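Local coordinates for protein UDP-glucose 4-epimerase (Campylobacter jejuni subsp. jejuni serotype O:2, PDB 7K3P) that catalyses the NAD-dependent 4-epimerisation of UDP-glucose to UDP-galactose and probably also interconverts the corresponding N-acetylated UDP-sugars, at residues 44-49 / 69-74; 236-241 / 280-285. The protein carries 2 engineered substitutions. One frame throughout, in Å; residues are numbered along the deposited sequence.

How the interactions relate
Interaction 1 (44-49 / 69-74) and interaction 2 (236-241 / 280-285) lie on opposite sides of the chain's centre, with their nearest atoms about 27 Å apart. They share no helix or strand. Interaction 1 is at the border of the large parallel sheet. Its strand end has buried residues, and its loops carry polar groups to the adenosine half of NAD. Interaction 2 is farther from the chain's centre and contains no residue of the cofactor pocket. There a loop meets the start of a helix; Thr-240, Cys-241 and Val-280 are buried, and exposed lysines lie at the edge. Interaction 1 uses carboxylates to read a ligand; in interaction 2 a carboxylate shapes a turn.

Interaction 1: 44-49 / 69-74; sequences CVLDNL and FEQDLS. With NAD (nicotinamide-adenine-dinucleotide), chain C.
Asp-72 OD1 is gripped by several groups, while OD2 of its carboxylate faces Asn-48. The backbone N of Ser-74 (2.8 Å, closing an Asx turn) and the adenine amino NAD N6A (3.0 Å) both donate to Asp-72 OD1. Asn-48 ND2 meets Asp-72 OD2 at 3.0 Å from above the carboxylate plane; amide and carboxylate stand 81° apart. Asn-48 CG sits between the backbone N and the carbonyl carbon (chi1 70°), which lays the amide flat over one face of the adenine; its OD1 also bonds to Ser-50. Leu-73 N points almost straight at NAD N1A, 3.0 Å away. Asp-47 OD2 takes the ribose NAD O3B at 2.7 Å and is also held by Ala-25 N. Asp-47 OD1 accepts from Leu-49 N, a second Asx turn that braces the carboxylate. Bonds from Phe-69 N to Val-45 O (2.7 Å) and from Asp-47 N to Phe-69 O (3.2 Å) pair Leu-46 with Phe-69 in a parallel bridge. Leu-46 CD2 packs on Leu-73 CD2 at 3.8 Å, next to the adenine. An acidic residue at the C-terminal end of the second strand holding the ribose, and an aspartate after the third reading the adenine, are typical of the Rossmann fold of NAD-dependent epimerases.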
# COMPACT_ATOMS: atom_id res chain seq x y z
N CYS A 44 4.13 -18.60 -21.11
CA CYS A 44 2.69 -18.41 -20.95
C CYS A 44 2.37 -16.93 -20.82
O CYS A 44 3.18 -16.15 -20.27
CB CYS A 44 2.21 -19.17 -19.73
SG CYS A 44 2.44 -20.98 -19.86
N VAL A 45 1.20 -16.53 -21.30
CA VAL A 45 0.78 -15.13 -21.25
C VAL A 45 -0.61 -15.00 -20.62
O VAL A 45 -1.54 -15.76 -20.94
CB VAL A 45 0.79 -14.52 -22.67
CG1 VAL A 45 0.15 -13.14 -22.68
CG2 VAL A 45 2.21 -14.45 -23.20
N LEU A 46 -0.74 -14.04 -19.70
CA LEU A 46 -2.04 -13.71 -19.11
C LEU A 46 -2.40 -12.25 -19.41
O LEU A 46 -1.59 -11.35 -19.21
CB LEU A 46 -2.04 -13.96 -17.59
CG LEU A 46 -3.30 -13.56 -16.81
CD1 LEU A 46 -3.47 -14.43 -15.58
CD2 LEU A 46 -3.25 -12.09 -16.40
N ASP A 47 -3.63 -12.03 -19.87
CA ASP A 47 -4.09 -10.69 -20.16
C ASP A 47 -5.60 -10.70 -20.32
O ASP A 47 -6.14 -11.63 -20.91
CB ASP A 47 -3.43 -10.20 -21.45
CG ASP A 47 -3.37 -8.69 -21.55
OD1 ASP A 47 -4.45 -8.06 -21.59
OD2 ASP A 47 -2.24 -8.13 -21.59
N ASN A 48 -6.27 -9.68 -19.80
CA ASN A 48 -7.73 -9.60 -19.90
C ASN A 48 -8.14 -8.83 -21.15
O ASN A 48 -9.32 -8.58 -21.37
CB ASN A 48 -8.34 -8.98 -18.64
CG ASN A 48 -8.04 -7.48 -18.51
OD1 ASN A 48 -7.23 -6.93 -19.25
ND2 ASN A 48 -8.70 -6.83 -17.56
N LEU A 49 -7.15 -8.46 -21.95
CA LEU A 49 -7.39 -7.72 -23.19
C LEU A 49 -8.17 -6.41 -22.99
O LEU A 49 -8.86 -5.93 -23.90
CB LEU A 49 -8.07 -8.63 -24.24
CG LEU A 49 -7.28 -9.89 -24.61
CD1 LEU A 49 -8.02 -10.79 -25.62
CD2 LEU A 49 -5.89 -9.52 -25.16
N PHE A 69 -3.65 -17.17 -21.77
CA PHE A 69 -4.78 -17.21 -20.85
C PHE A 69 -5.52 -15.88 -20.78
O PHE A 69 -5.02 -14.91 -20.18
CB PHE A 69 -4.30 -17.59 -19.45
CG PHE A 69 -3.66 -18.94 -19.39
CD1 PHE A 69 -4.44 -20.09 -19.32
CD2 PHE A 69 -2.28 -19.07 -19.39
CE1 PHE A 69 -3.86 -21.34 -19.25
CE2 PHE A 69 -1.68 -20.32 -19.33
CZ PHE A 69 -2.47 -21.46 -19.26
N GLU A 70 -6.71 -15.82 -21.39
CA GLU A 70 -7.53 -14.62 -21.35
C GLU A 70 -8.25 -14.56 -20.01
O GLU A 70 -9.40 -14.99 -19.89
CB GLU A 70 -8.52 -14.57 -22.52
CG GLU A 70 -9.36 -13.28 -22.55
CD GLU A 70 -10.29 -13.20 -23.75
OE1 GLU A 70 -10.27 -14.13 -24.59
OE2 GLU A 70 -11.04 -12.21 -23.86
N GLN A 71 -7.56 -14.01 -19.01
CA GLN A 71 -8.00 -14.03 -17.62
C GLN A 71 -7.75 -12.70 -16.94
O GLN A 71 -6.73 -12.03 -17.19
CB GLN A 71 -7.19 -15.07 -16.84
CG GLN A 71 -7.29 -16.46 -17.37
CD GLN A 71 -7.08 -17.48 -16.28
OE1 GLN A 71 -6.90 -17.11 -15.11
NE2 GLN A 71 -7.10 -18.76 -16.65
N ASP A 72 -8.63 -12.34 -16.02
CA ASP A 72 -8.49 -11.10 -15.28
C ASP A 72 -7.87 -11.38 -13.91
O ASP A 72 -8.29 -12.30 -13.19
CB ASP A 72 -9.85 -10.43 -15.13
CG ASP A 72 -9.73 -8.97 -14.77
OD1 ASP A 72 -9.00 -8.67 -13.80
OD2 ASP A 72 -10.34 -8.13 -15.46
N LEU A 73 -6.85 -10.61 -13.56
CA LEU A 73 -6.18 -10.74 -12.27
C LEU A 73 -7.10 -10.44 -11.08
O LEU A 73 -6.76 -10.79 -9.95
CB LEU A 73 -4.95 -9.81 -12.22
CG LEU A 73 -3.79 -10.19 -13.15
CD1 LEU A 73 -2.74 -9.08 -13.19
CD2 LEU A 73 -3.17 -11.53 -12.69
N SER A 74 -8.23 -9.79 -11.32
CA SER A 74 -9.17 -9.51 -10.21
C SER A 74 -9.99 -10.75 -9.81
O SER A 74 -10.62 -10.77 -8.75
CB SER A 74 -10.10 -8.35 -10.54
OG SER A 74 -10.94 -8.69 -11.62
PA NAD C . -0.21 -1.56 -21.29
O1A NAD C . -1.57 -1.00 -20.95
O2A NAD C . 0.01 -1.57 -22.78
O5B NAD C . -0.07 -3.05 -20.79
C5B NAD C . -0.88 -3.46 -19.72
C4B NAD C . -1.45 -4.79 -20.03
O4B NAD C . -1.97 -5.41 -18.88
C3B NAD C . -2.61 -4.68 -21.06
O3B NAD C . -2.51 -5.54 -22.27
C2B NAD C . -3.88 -4.85 -20.19
O2B NAD C . -4.93 -5.38 -20.87
C1B NAD C . -3.33 -5.75 -19.13
N9A NAD C . -4.13 -5.72 -17.90
C8A NAD C . -4.45 -4.63 -17.17
N7A NAD C . -5.21 -4.97 -16.12
C5A NAD C . -5.40 -6.30 -16.13
C6A NAD C . -6.09 -7.20 -15.31
N6A NAD C . -6.79 -6.72 -14.14
N1A NAD C . -6.08 -8.52 -15.60
C2A NAD C . -5.43 -9.00 -16.67
N3A NAD C . -4.75 -8.15 -17.51
C4A NAD C . -4.72 -6.81 -17.27
O3 NAD C . 0.88 -0.67 -20.55
PN NAD C . 2.43 -0.75 -20.85
O1N NAD C . 2.75 -1.97 -21.69
O2N NAD C . 2.81 0.51 -21.58
O5D NAD C . 3.18 -0.83 -19.46
C5D NAD C . 3.23 -2.07 -18.80
C4D NAD C . 3.83 -1.94 -17.41
O4D NAD C . 5.02 -1.18 -17.44
C3D NAD C . 2.88 -1.37 -16.37
O3D NAD C . 3.06 -2.02 -15.18
C2D NAD C . 3.31 0.02 -16.16
O2D NAD C . 2.99 0.53 -14.92
C1D NAD C . 4.83 -0.09 -16.45
N1N NAD C . 5.50 1.22 -16.89
C2N NAD C . 5.14 1.69 -18.14
C3N NAD C . 5.70 2.87 -18.61
C7N NAD C . 5.32 3.39 -19.97
O7N NAD C . 4.50 2.82 -20.67
N7N NAD C . 5.93 4.59 -20.44
C4N NAD C . 6.62 3.54 -17.83
C5N NAD C . 6.97 3.07 -16.59
C6N NAD C . 6.41 1.88 -16.10

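Interaction 2: 236-241 / 280-285; sequences TKDGTC and VKEVIE
The loop 236-241 turns tightly and brings Thr-240 up to the first turn of helix 280-291, its CA 5.7 Å from that of Val-280. Gly-239 makes the turn with a positive phi of 82°. Val-280 N gives a weak bond to Cys-241 O at 3.0 Å. Thr-240 carries the firmer link: its OG1 accepts from Lys-281 N at 3.3 Å, with an N-H...O angle of 164°. A chi1 of 64° sets this hydroxyl between the threonine's own N and carbonyl carbon, turned to the helix N-terminus. The same Thr-240 OG1 donates to Asp-238 OD1 at 2.6 Å. Asp-238 OD1 also takes Thr-240 N at 2.9 Å, so Asp-238 forms an Asx turn and fixes the rotation of the threonine hydroxyl. The other oxygen of Asp-238 bonds to Ser-279 OG, just ahead of the helix. Glu-282 OE1 folds back to accept from Ser-279 N. The partial positive charge at the helix N-terminus would probably stabilise the negative charge of Asp-238 and Glu-282. Loop 236-241 leads into strand 242-246, and helix 280-291 follows strand 278-279, which pairs antiparallel with it. The Asp-238 and Lys-281 side chains run antiparallel alongside one another. Asp-238 OD2 touches Lys-281 CB at 3.1 Å, and the lysine ammonium lies too far along for a salt bridge. Lys-237 lies crosswise to Glu-282, with Lys-237 CD 3.6 Å from Glu-282 OE2. On the buried side, Cys-241 CB meets Val-280 CG2 at 4.0 Å, and Val-280 also packs on Leu-212 and Ile-229.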
# COMPACT_ATOMS: atom_id res chain seq x y z
N THR A 236 22.03 23.59 -19.38
CA THR A 236 22.18 22.32 -20.08
C THR A 236 22.86 22.57 -21.40
O THR A 236 23.05 23.72 -21.79
CB THR A 236 20.81 21.66 -20.39
OG1 THR A 236 20.07 22.51 -21.27
CG2 THR A 236 20.01 21.41 -19.11
N LYS A 237 23.21 21.49 -22.10
CA LYS A 237 23.85 21.54 -23.41
C LYS A 237 23.24 22.61 -24.32
O LYS A 237 23.94 23.54 -24.75
CB LYS A 237 23.85 20.15 -24.08
CG LYS A 237 22.47 19.44 -24.16
CD LYS A 237 22.56 17.88 -24.32
CE LYS A 237 22.87 17.16 -22.97
NZ LYS A 237 22.66 15.64 -22.95
N ASP A 238 21.95 22.50 -24.60
CA ASP A 238 21.31 23.44 -25.52
C ASP A 238 20.31 24.41 -24.84
O ASP A 238 19.53 25.07 -25.53
CB ASP A 238 20.63 22.70 -26.68
CG ASP A 238 19.49 21.79 -26.21
OD1 ASP A 238 18.92 22.04 -25.13
OD2 ASP A 238 19.15 20.84 -26.94
N GLY A 239 20.34 24.48 -23.52
CA GLY A 239 19.45 25.37 -22.79
C GLY A 239 18.04 24.85 -22.53
O GLY A 239 17.27 25.50 -21.82
N THR A 240 17.68 23.70 -23.09
CA THR A 240 16.35 23.13 -22.87
C THR A 240 16.40 21.96 -21.88
O THR A 240 17.48 21.47 -21.54
CB THR A 240 15.66 22.69 -24.19
OG1 THR A 240 16.39 21.62 -24.80
CG2 THR A 240 15.56 23.87 -25.16
N CYS A 241 15.23 21.54 -21.40
CA CYS A 241 15.14 20.48 -20.39
C CYS A 241 15.66 19.13 -20.91
O CYS A 241 15.48 18.80 -22.08
CB CYS A 241 13.69 20.33 -19.88
SG CYS A 241 13.24 21.66 -18.70
N VAL A 280 14.73 18.71 -25.00
CA VAL A 280 13.50 19.05 -25.71
C VAL A 280 13.82 19.39 -27.16
O VAL A 280 13.12 18.99 -28.09
CB VAL A 280 12.80 20.28 -25.07
CG1 VAL A 280 11.58 20.69 -25.88
CG2 VAL A 280 12.42 19.98 -23.61
N LYS A 281 14.90 20.14 -27.34
CA LYS A 281 15.34 20.58 -28.65
C LYS A 281 15.76 19.37 -29.51
O LYS A 281 15.41 19.28 -30.69
CB LYS A 281 16.51 21.54 -28.47
CG LYS A 281 16.61 22.65 -29.49
CD LYS A 281 17.84 23.53 -29.22
CE LYS A 281 18.19 24.41 -30.43
NZ LYS A 281 19.17 25.51 -30.12
N GLU A 282 16.50 18.45 -28.91
CA GLU A 282 16.91 17.23 -29.62
C GLU A 282 15.70 16.42 -30.09
O GLU A 282 15.63 16.02 -31.26
CB GLU A 282 17.82 16.38 -28.73
CG GLU A 282 19.24 16.97 -28.56
CD GLU A 282 20.03 16.31 -27.44
OE1 GLU A 282 19.41 15.61 -26.61
OE2 GLU A 282 21.27 16.50 -27.38
N VAL A 283 14.74 16.21 -29.19
CA VAL A 283 13.55 15.43 -29.51
C VAL A 283 12.74 16.08 -30.63
O VAL A 283 12.22 15.40 -31.52
CB VAL A 283 12.68 15.20 -28.25
CG1 VAL A 283 11.34 14.61 -28.64
CG2 VAL A 283 13.41 14.30 -27.26
N ILE A 284 12.62 17.40 -30.59
CA ILE A 284 11.90 18.11 -31.64
C ILE A 284 12.57 17.91 -32.99
O ILE A 284 11.92 17.51 -33.96
CB ILE A 284 11.76 19.61 -31.32
CG1 ILE A 284 10.75 19.80 -30.18
CG2 ILE A 284 11.33 20.38 -32.56
CD1 ILE A 284 10.82 21.15 -29.51
N GLU A 285 13.88 18.18 -33.05
CA GLU A 285 14.65 17.99 -34.28
C GLU A 285 14.51 16.56 -34.81
O GLU A 285 14.17 16.35 -35.98
CB GLU A 285 16.12 18.35 -34.08
CG GLU A 285 16.90 18.60 -35.39
CD GLU A 285 18.43 18.67 -35.20
OE1 GLU A 285 19.14 17.76 -35.69
OE2 GLU A 285 18.92 19.64 -34.57